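H/ACA ribonucleoprotein complex non-core subunit NAF1 (Saccharomyces cerevisiae, PDB 2V3M) binds RNA and is required for maturation of box H/ACA snoRNPs, joining the complex during assembly and giving way to GAR1 in the mature particle. Local coordinates at residues A[32-36]-A[45-49]; A[39-44]-A[98-102]; A[63-69]-A[104-110]. One frame throughout, in Å; residues are numbered along the deposited sequence.

How the interactions relate
All three contacts lie in the Gar1-like domain of NAF1 and meet on one antiparallel sheet. Interaction 1 pairs the two strands of a hairpin; interaction 2 takes the turn end of the same hairpin and sets it on helix 95-102, its centre about 15 Å from that of interaction 1. Interaction 3 is centred about 9 Å from interaction 1, because strand 108-112 pairs with strand 30-40: Gly34 O lies 2.7 Å from Ala109 N. Leu101 joins interactions 2 and 3, its CD2 3.6 Å from Leu65 CD2, while Leu36 CD1 of interaction 1 packs 3.3 Å from Ile44 CG2 of interaction 2. The sulfate sits at the hairpin turn in interaction 2.

Interaction 1 of 3, residues A[32-36]-A[45-49]; sequences PIGVL and IIHAT
Ile46, chi1 m and chi2 t, lays its CG2 against the backbone of Gly34, 4.0 Å from Gly34 C, and reaches Ile33 CG2 at 4.5 Å. The two segments run antiparallel, mostly extended, with Ile33 (-135/-28) the exception, the strand axes 4.6 Å apart at closest and their directions 131° apart. Val35 and His47 form the hydrogen-bonded pair (CA-CA 5.4 Å): Val35 N donates to His47 O at 3.1 Å and His47 N to Val35 O at 3.0 Å. Thr49 N adds a bond of 3.1 Å to Ile33 O. Gly34 with Ala48 (CA-CA 4.3 Å) and Leu36 with Ile46 (CA-CA 4.5 Å) are the non-hydrogen-bonded pairs. Leu36 (t, p) and Ile46 share one face of the sheet, Val35 and His47, both chi1 t, the other. Gly34, at phi/psi 175/-153, brings its CA within 3.1 Å of His47 O, where a CB would clash with that oxygen. Ile33 and Gly34 both face Ala109 in a classic beta bulge, on the side paired with strand 108-112. This is the body of a beta hairpin in the Gar1-like domain. Strand 30-40 is flanked on its far edge by strand 108-112, and strand 43-48 by strand 85-89, while the His47 ring stacks on that of Phe85.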
# COMPACT_ATOMS: atom_id res chain seq x y z
N PRO A 32 11.76 -3.02 -16.89
CA PRO A 32 11.06 -2.03 -16.08
C PRO A 32 9.62 -2.51 -15.83
O PRO A 32 9.03 -3.14 -16.70
CB PRO A 32 11.13 -0.75 -16.93
CG PRO A 32 11.31 -1.24 -18.31
CD PRO A 32 12.21 -2.46 -18.17
N ILE A 33 9.10 -2.30 -14.63
CA ILE A 33 7.81 -2.82 -14.35
C ILE A 33 6.90 -1.79 -13.62
O ILE A 33 5.70 -1.88 -13.75
CB ILE A 33 7.96 -4.12 -13.49
CG1 ILE A 33 6.67 -4.93 -13.49
CG2 ILE A 33 8.30 -3.83 -12.04
CD1 ILE A 33 6.42 -5.66 -14.84
N GLY A 34 7.50 -0.84 -12.86
CA GLY A 34 6.70 0.16 -12.11
C GLY A 34 7.60 1.03 -11.23
O GLY A 34 8.81 1.29 -11.59
N VAL A 35 7.02 1.56 -10.14
CA VAL A 35 7.75 2.56 -9.38
C VAL A 35 7.51 2.17 -7.98
O VAL A 35 6.40 1.86 -7.63
CB VAL A 35 7.23 3.97 -9.63
CG1 VAL A 35 7.89 4.98 -8.65
CG2 VAL A 35 7.40 4.35 -11.09
N LEU A 36 8.55 2.12 -7.17
CA LEU A 36 8.42 1.76 -5.76
C LEU A 36 7.66 2.89 -5.09
O LEU A 36 8.17 4.05 -5.11
CB LEU A 36 9.83 1.64 -5.21
CG LEU A 36 10.11 1.38 -3.73
CD1 LEU A 36 9.57 0.08 -3.33
CD2 LEU A 36 11.62 1.35 -3.45
N ILE A 45 5.25 -1.86 -1.72
CA ILE A 45 4.21 -1.68 -2.69
C ILE A 45 4.78 -1.04 -3.97
O ILE A 45 5.39 0.01 -3.89
CB ILE A 45 3.16 -0.74 -2.17
CG1 ILE A 45 2.41 -1.40 -1.08
CG2 ILE A 45 2.20 -0.42 -3.23
CD1 ILE A 45 2.34 -2.75 -1.07
N ILE A 46 4.54 -1.65 -5.11
CA ILE A 46 5.00 -1.12 -6.40
C ILE A 46 3.82 -0.77 -7.31
O ILE A 46 2.84 -1.56 -7.39
CB ILE A 46 5.93 -2.19 -7.10
CG1 ILE A 46 7.03 -2.47 -6.07
CG2 ILE A 46 6.44 -1.73 -8.53
CD1 ILE A 46 8.14 -3.07 -6.50
N HIS A 47 3.86 0.37 -7.96
CA HIS A 47 2.72 0.73 -8.70
C HIS A 47 3.05 0.39 -10.11
O HIS A 47 4.08 0.88 -10.62
CB HIS A 47 2.44 2.22 -8.58
CG HIS A 47 1.09 2.63 -9.08
ND1 HIS A 47 0.63 3.93 -9.04
CD2 HIS A 47 0.08 1.92 -9.65
CE1 HIS A 47 -0.60 4.01 -9.53
NE2 HIS A 47 -0.96 2.80 -9.91
N ALA A 48 2.22 -0.45 -10.75
CA ALA A 48 2.48 -0.85 -12.14
C ALA A 48 2.58 0.33 -13.11
O ALA A 48 1.90 1.34 -12.95
CB ALA A 48 1.46 -1.84 -12.61
N THR A 49 3.47 0.20 -14.10
CA THR A 49 3.64 1.16 -15.23
C THR A 49 3.61 0.47 -16.58
O THR A 49 2.94 0.96 -17.49
CB THR A 49 4.94 2.00 -15.08
OG1 THR A 49 4.80 2.89 -13.95
CG2 THR A 49 5.23 2.85 -16.33

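Interaction 2 of 3, residues A[39-44]-A[98-102]; sequences AFENNI and FDELK. With SO4 (sulfate ion), chain G.
A type I' turn from Phe40 to Asn43 closes the hairpin of strands 30-40 and 43-48, and the Phe98 ring of helix 95-102 packs against its backbone. The turn needs positive phi at both Glu41 (50/57) and Asn42 (52/9). Phe98, chi1 t and chi2 79°, puts CE1 3.4 Å from Asn42 N, which lies over one face of the ring, and 3.6 Å from Asn43 O near the ring plane. Ala39 CB is 3.8 Å from Phe98 CE1, and Ile44 CD1 is 3.8 Å from Phe98 CD1. One helical turn on, Leu101 (m, t) meets strand 43-48, its CD1 3.9 Å from Ile44 CG1; the helix is held here by the hydrogen bond Lys102 N to Phe98 O, 2.8 Å. Nearest CA atoms are Ala39 to Lys102, 5.3 Å, and Asn42 to Phe98, 6.2 Å. Lys102 reaches over from the helix, its NZ making a weak hydrogen bond to Ala39 O at 3.4 Å and lying 2.7 Å from sulfate O2. Glu41 N donates to sulfate O4 at 2.7 Å; the ion probably comes from the crystallisation liquor. Glu41 OE2 is hydrogen-bonded to His47 ND1 of the second subunit, Asn43 OD1 to Arg87 NE. The helix thus packs on the turn end of the hairpin, with Ile71 of strand 70-73 touching both Ile44 and Leu101 and strand 85-89 hydrogen-bonded alongside strand 43-48.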
# COMPACT_ATOMS: atom_id res chain seq x y z
N ALA A 39 6.15 1.53 1.64
CA ALA A 39 6.79 0.56 2.51
C ALA A 39 6.26 0.72 3.89
O ALA A 39 6.61 1.67 4.62
CB ALA A 39 8.30 0.74 2.46
N PHE A 40 5.38 -0.19 4.24
CA PHE A 40 4.87 -0.29 5.62
C PHE A 40 4.74 -1.75 6.02
O PHE A 40 4.42 -2.63 5.19
CB PHE A 40 3.55 0.42 5.73
CG PHE A 40 2.51 -0.19 4.88
CD1 PHE A 40 1.62 -1.14 5.41
CD2 PHE A 40 2.44 0.10 3.56
CE1 PHE A 40 0.69 -1.78 4.59
CE2 PHE A 40 1.51 -0.48 2.77
CZ PHE A 40 0.62 -1.43 3.31
N GLU A 41 5.04 -2.01 7.26
CA GLU A 41 4.85 -3.30 7.86
C GLU A 41 5.43 -4.39 7.05
O GLU A 41 4.74 -5.31 6.68
CB GLU A 41 3.39 -3.57 8.13
CG GLU A 41 3.05 -3.20 9.61
CD GLU A 41 1.58 -3.46 9.92
OE1 GLU A 41 1.26 -3.85 11.07
OE2 GLU A 41 0.77 -3.28 8.98
N ASN A 42 6.71 -4.29 6.79
CA ASN A 42 7.38 -5.25 5.95
C ASN A 42 6.70 -5.47 4.62
O ASN A 42 7.12 -6.38 3.89
CB ASN A 42 7.58 -6.60 6.62
CG ASN A 42 8.53 -6.54 7.77
OD1 ASN A 42 9.59 -5.90 7.75
ND2 ASN A 42 8.16 -7.23 8.80
N ASN A 43 5.68 -4.68 4.24
CA ASN A 43 5.26 -4.74 2.83
C ASN A 43 5.89 -3.67 1.96
O ASN A 43 6.06 -2.52 2.42
CB ASN A 43 3.79 -4.61 2.72
CG ASN A 43 3.08 -5.72 3.43
OD1 ASN A 43 2.78 -6.80 2.84
ND2 ASN A 43 2.73 -5.48 4.74
N ILE A 44 6.24 -4.03 0.72
CA ILE A 44 6.71 -3.09 -0.24
C ILE A 44 5.64 -3.06 -1.35
O ILE A 44 5.18 -4.10 -1.84
CB ILE A 44 8.08 -3.53 -0.82
CG1 ILE A 44 9.15 -3.52 0.25
CG2 ILE A 44 8.50 -2.68 -1.98
CD1 ILE A 44 9.12 -2.35 1.06
N PHE A 98 14.21 -3.98 4.17
CA PHE A 98 13.02 -3.15 4.30
C PHE A 98 13.35 -1.68 4.56
O PHE A 98 12.87 -0.84 3.84
CB PHE A 98 12.07 -3.71 5.39
CG PHE A 98 10.83 -2.85 5.62
CD1 PHE A 98 9.76 -2.93 4.76
CD2 PHE A 98 10.79 -1.90 6.66
CE1 PHE A 98 8.66 -2.15 4.94
CE2 PHE A 98 9.68 -1.09 6.84
CZ PHE A 98 8.61 -1.22 5.99
N ASP A 99 14.15 -1.42 5.58
CA ASP A 99 14.62 -0.07 5.91
C ASP A 99 15.38 0.63 4.79
O ASP A 99 15.26 1.85 4.60
CB ASP A 99 15.47 -0.12 7.19
CG ASP A 99 14.60 -0.48 8.44
OD1 ASP A 99 13.37 -0.14 8.46
OD2 ASP A 99 15.14 -1.12 9.38
N GLU A 100 16.12 -0.17 4.04
CA GLU A 100 16.83 0.36 2.90
C GLU A 100 15.89 0.72 1.77
O GLU A 100 16.08 1.70 1.10
CB GLU A 100 17.89 -0.61 2.44
CG GLU A 100 18.88 0.05 1.44
CD GLU A 100 19.71 -0.99 0.54
OE1 GLU A 100 20.03 -0.60 -0.62
OE2 GLU A 100 20.00 -2.18 0.99
N LEU A 101 14.85 -0.06 1.57
CA LEU A 101 13.92 0.25 0.52
C LEU A 101 12.99 1.37 0.91
O LEU A 101 12.80 2.24 0.10
CB LEU A 101 13.12 -0.97 0.17
CG LEU A 101 13.94 -2.18 -0.33
CD1 LEU A 101 12.94 -3.36 -0.52
CD2 LEU A 101 14.71 -1.98 -1.68
N LYS A 102 12.45 1.35 2.14
CA LYS A 102 11.72 2.45 2.77
C LYS A 102 12.26 3.81 2.31
O LYS A 102 11.54 4.72 1.91
CB LYS A 102 11.89 2.31 4.31
CG LYS A 102 11.28 3.45 5.24
CD LYS A 102 9.89 3.01 5.69
CE LYS A 102 9.01 4.02 6.42
NZ LYS A 102 7.98 3.30 7.29
S SO4 G . 6.18 0.32 9.20
O1 SO4 G . 4.75 0.01 9.33
O2 SO4 G . 6.39 1.30 8.12
O3 SO4 G . 6.72 0.85 10.44
O4 SO4 G . 6.87 -0.96 8.97

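Interaction 3 of 3, residues A[63-69]-A[104-110]; sequences FCLEDRT and RLGEKAF
Backbone pairing joins strand 63-65 to strand 108-110, antiparallel, with axes 4.6 Å apart at closest and 140° between their directions. Cys64 and Phe110 form a hydrogen-bonded pair (CA-CA 5.3 Å): Cys64 N donates to Phe110 O at 2.9 Å, Phe110 N to Cys64 O at 2.8 Å. Phe63 CA adds a CA-H...O contact to Phe110 O, 3.1 Å.

Of the nonpolar contacts, Phe110 (chi1 m) is the chief one. Its ring lies along the start of the type I turn Leu65-Arg68, with CE1 3.4 Å from Glu66 CB, while its CB is 4.1 Å from Cys64 SG. Leu65 CD2 sits over one face of the Arg104 guanidinium, 3.6 Å from CZ.

Charges close the far end. Asp67 OD2 makes a salt bridge to Arg104 NH2 at 3.1 Å, and Arg104 NH1 another to Glu107 OE1 at 2.7 Å, across the type II turn Arg104-Glu107, where Gly106 takes phi 103°. Thr69 OG1 accepts weakly from Arg104 NH2, 2.9 Å, and Thr69 N bonds Asp67 OD1 at 3.1 Å in an Asx turn.

Two neighbouring strands of an antiparallel sheet, tied through their adjoining turns, belong here to the Gar1-like domain and, from Leu65 on, to the RNA-binding region of the protein.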
# COMPACT_ATOMS: atom_id res chain seq x y z
N PHE A 63 11.32 -8.90 -8.12
CA PHE A 63 11.48 -7.48 -8.32
C PHE A 63 12.84 -7.03 -7.81
O PHE A 63 13.33 -7.58 -6.81
CB PHE A 63 10.39 -6.80 -7.56
CG PHE A 63 9.04 -7.08 -8.09
CD1 PHE A 63 8.36 -8.23 -7.73
CD2 PHE A 63 8.39 -6.17 -8.93
CE1 PHE A 63 7.06 -8.47 -8.23
CE2 PHE A 63 7.12 -6.41 -9.42
CZ PHE A 63 6.47 -7.54 -9.10
N CYS A 64 13.41 -6.03 -8.47
CA CYS A 64 14.66 -5.35 -8.04
C CYS A 64 14.67 -3.90 -8.48
O CYS A 64 13.84 -3.52 -9.24
CB CYS A 64 15.88 -6.03 -8.67
SG CYS A 64 15.89 -6.06 -10.55
N LEU A 65 15.60 -3.11 -7.99
CA LEU A 65 15.75 -1.75 -8.41
C LEU A 65 16.61 -1.82 -9.66
O LEU A 65 17.02 -2.88 -10.00
CB LEU A 65 16.37 -0.95 -7.26
CG LEU A 65 15.39 -0.37 -6.21
CD1 LEU A 65 13.96 -0.72 -6.44
CD2 LEU A 65 15.82 -0.74 -4.85
N GLU A 66 16.90 -0.70 -10.31
CA GLU A 66 17.86 -0.61 -11.41
C GLU A 66 19.25 -1.02 -11.03
O GLU A 66 20.02 -1.43 -11.87
CB GLU A 66 17.90 0.81 -11.93
CG GLU A 66 18.32 0.91 -13.32
CD GLU A 66 18.03 2.27 -13.92
OE1 GLU A 66 18.12 2.38 -15.13
OE2 GLU A 66 17.69 3.22 -13.18
N ASP A 67 19.65 -0.85 -9.78
CA ASP A 67 21.04 -1.25 -9.48
C ASP A 67 21.09 -2.72 -9.09
O ASP A 67 22.04 -3.22 -8.50
CB ASP A 67 21.66 -0.42 -8.38
CG ASP A 67 20.88 -0.46 -7.07
OD1 ASP A 67 19.80 -1.10 -7.03
OD2 ASP A 67 21.33 0.19 -6.08
N ARG A 68 20.03 -3.42 -9.41
CA ARG A 68 19.93 -4.81 -9.04
C ARG A 68 19.84 -5.15 -7.53
O ARG A 68 20.08 -6.27 -7.10
CB ARG A 68 20.99 -5.62 -9.75
CG ARG A 68 20.68 -5.89 -11.19
CD ARG A 68 21.91 -6.08 -11.98
NE ARG A 68 21.71 -5.59 -13.35
CZ ARG A 68 21.25 -6.33 -14.36
NH1 ARG A 68 20.88 -7.59 -14.14
NH2 ARG A 68 21.11 -5.83 -15.60
N THR A 69 19.43 -4.16 -6.75
CA THR A 69 19.12 -4.36 -5.37
C THR A 69 17.84 -5.17 -5.40
O THR A 69 16.82 -4.78 -5.96
CB THR A 69 18.90 -3.05 -4.63
OG1 THR A 69 20.15 -2.35 -4.53
CG2 THR A 69 18.42 -3.37 -3.24
N ARG A 104 14.14 4.45 -0.29
CA ARG A 104 14.32 4.65 -1.69
C ARG A 104 13.03 4.73 -2.49
O ARG A 104 13.09 4.42 -3.67
CB ARG A 104 15.04 3.47 -2.21
CG ARG A 104 16.49 3.36 -1.71
CD ARG A 104 17.28 3.11 -2.91
NE ARG A 104 18.04 1.90 -2.85
CZ ARG A 104 18.60 1.34 -3.91
NH1 ARG A 104 18.45 1.83 -5.14
NH2 ARG A 104 19.29 0.25 -3.73
N LEU A 105 11.90 5.09 -1.85
CA LEU A 105 10.66 5.31 -2.51
C LEU A 105 10.80 6.18 -3.74
O LEU A 105 11.54 7.15 -3.70
CB LEU A 105 9.74 6.00 -1.56
CG LEU A 105 8.81 5.09 -0.75
CD1 LEU A 105 9.37 3.61 -0.66
CD2 LEU A 105 8.54 5.77 0.58
N GLY A 106 10.11 5.82 -4.85
CA GLY A 106 10.05 6.69 -6.04
C GLY A 106 10.95 6.23 -7.16
O GLY A 106 10.84 6.72 -8.29
N GLU A 107 11.88 5.31 -6.85
CA GLU A 107 12.81 4.72 -7.81
C GLU A 107 12.07 3.72 -8.65
O GLU A 107 11.11 3.06 -8.14
CB GLU A 107 13.94 3.96 -7.16
CG GLU A 107 15.03 4.80 -6.68
CD GLU A 107 16.28 4.04 -6.19
OE1 GLU A 107 16.55 2.95 -6.70
OE2 GLU A 107 17.02 4.57 -5.31
N LYS A 108 12.51 3.57 -9.91
CA LYS A 108 11.90 2.63 -10.84
C LYS A 108 12.10 1.20 -10.44
O LYS A 108 13.20 0.84 -10.09
CB LYS A 108 12.47 2.79 -12.20
CG LYS A 108 11.86 3.89 -12.96
CD LYS A 108 12.58 3.99 -14.22
CE LYS A 108 11.86 4.99 -15.20
NZ LYS A 108 10.30 4.76 -15.23
N ALA A 109 11.06 0.37 -10.44
CA ALA A 109 11.28 -1.06 -10.13
C ALA A 109 11.25 -1.94 -11.35
O ALA A 109 10.67 -1.63 -12.41
CB ALA A 109 10.27 -1.57 -9.16
N PHE A 110 11.85 -3.10 -11.22
CA PHE A 110 12.04 -3.93 -12.41
C PHE A 110 11.77 -5.38 -12.02
O PHE A 110 11.87 -5.81 -10.86
CB PHE A 110 13.47 -3.90 -12.99
CG PHE A 110 13.95 -2.54 -13.38
CD1 PHE A 110 14.37 -1.59 -12.39
CD2 PHE A 110 14.06 -2.21 -14.74
CE1 PHE A 110 14.81 -0.39 -12.79
CE2 PHE A 110 14.50 -0.99 -15.12
CZ PHE A 110 14.89 -0.09 -14.18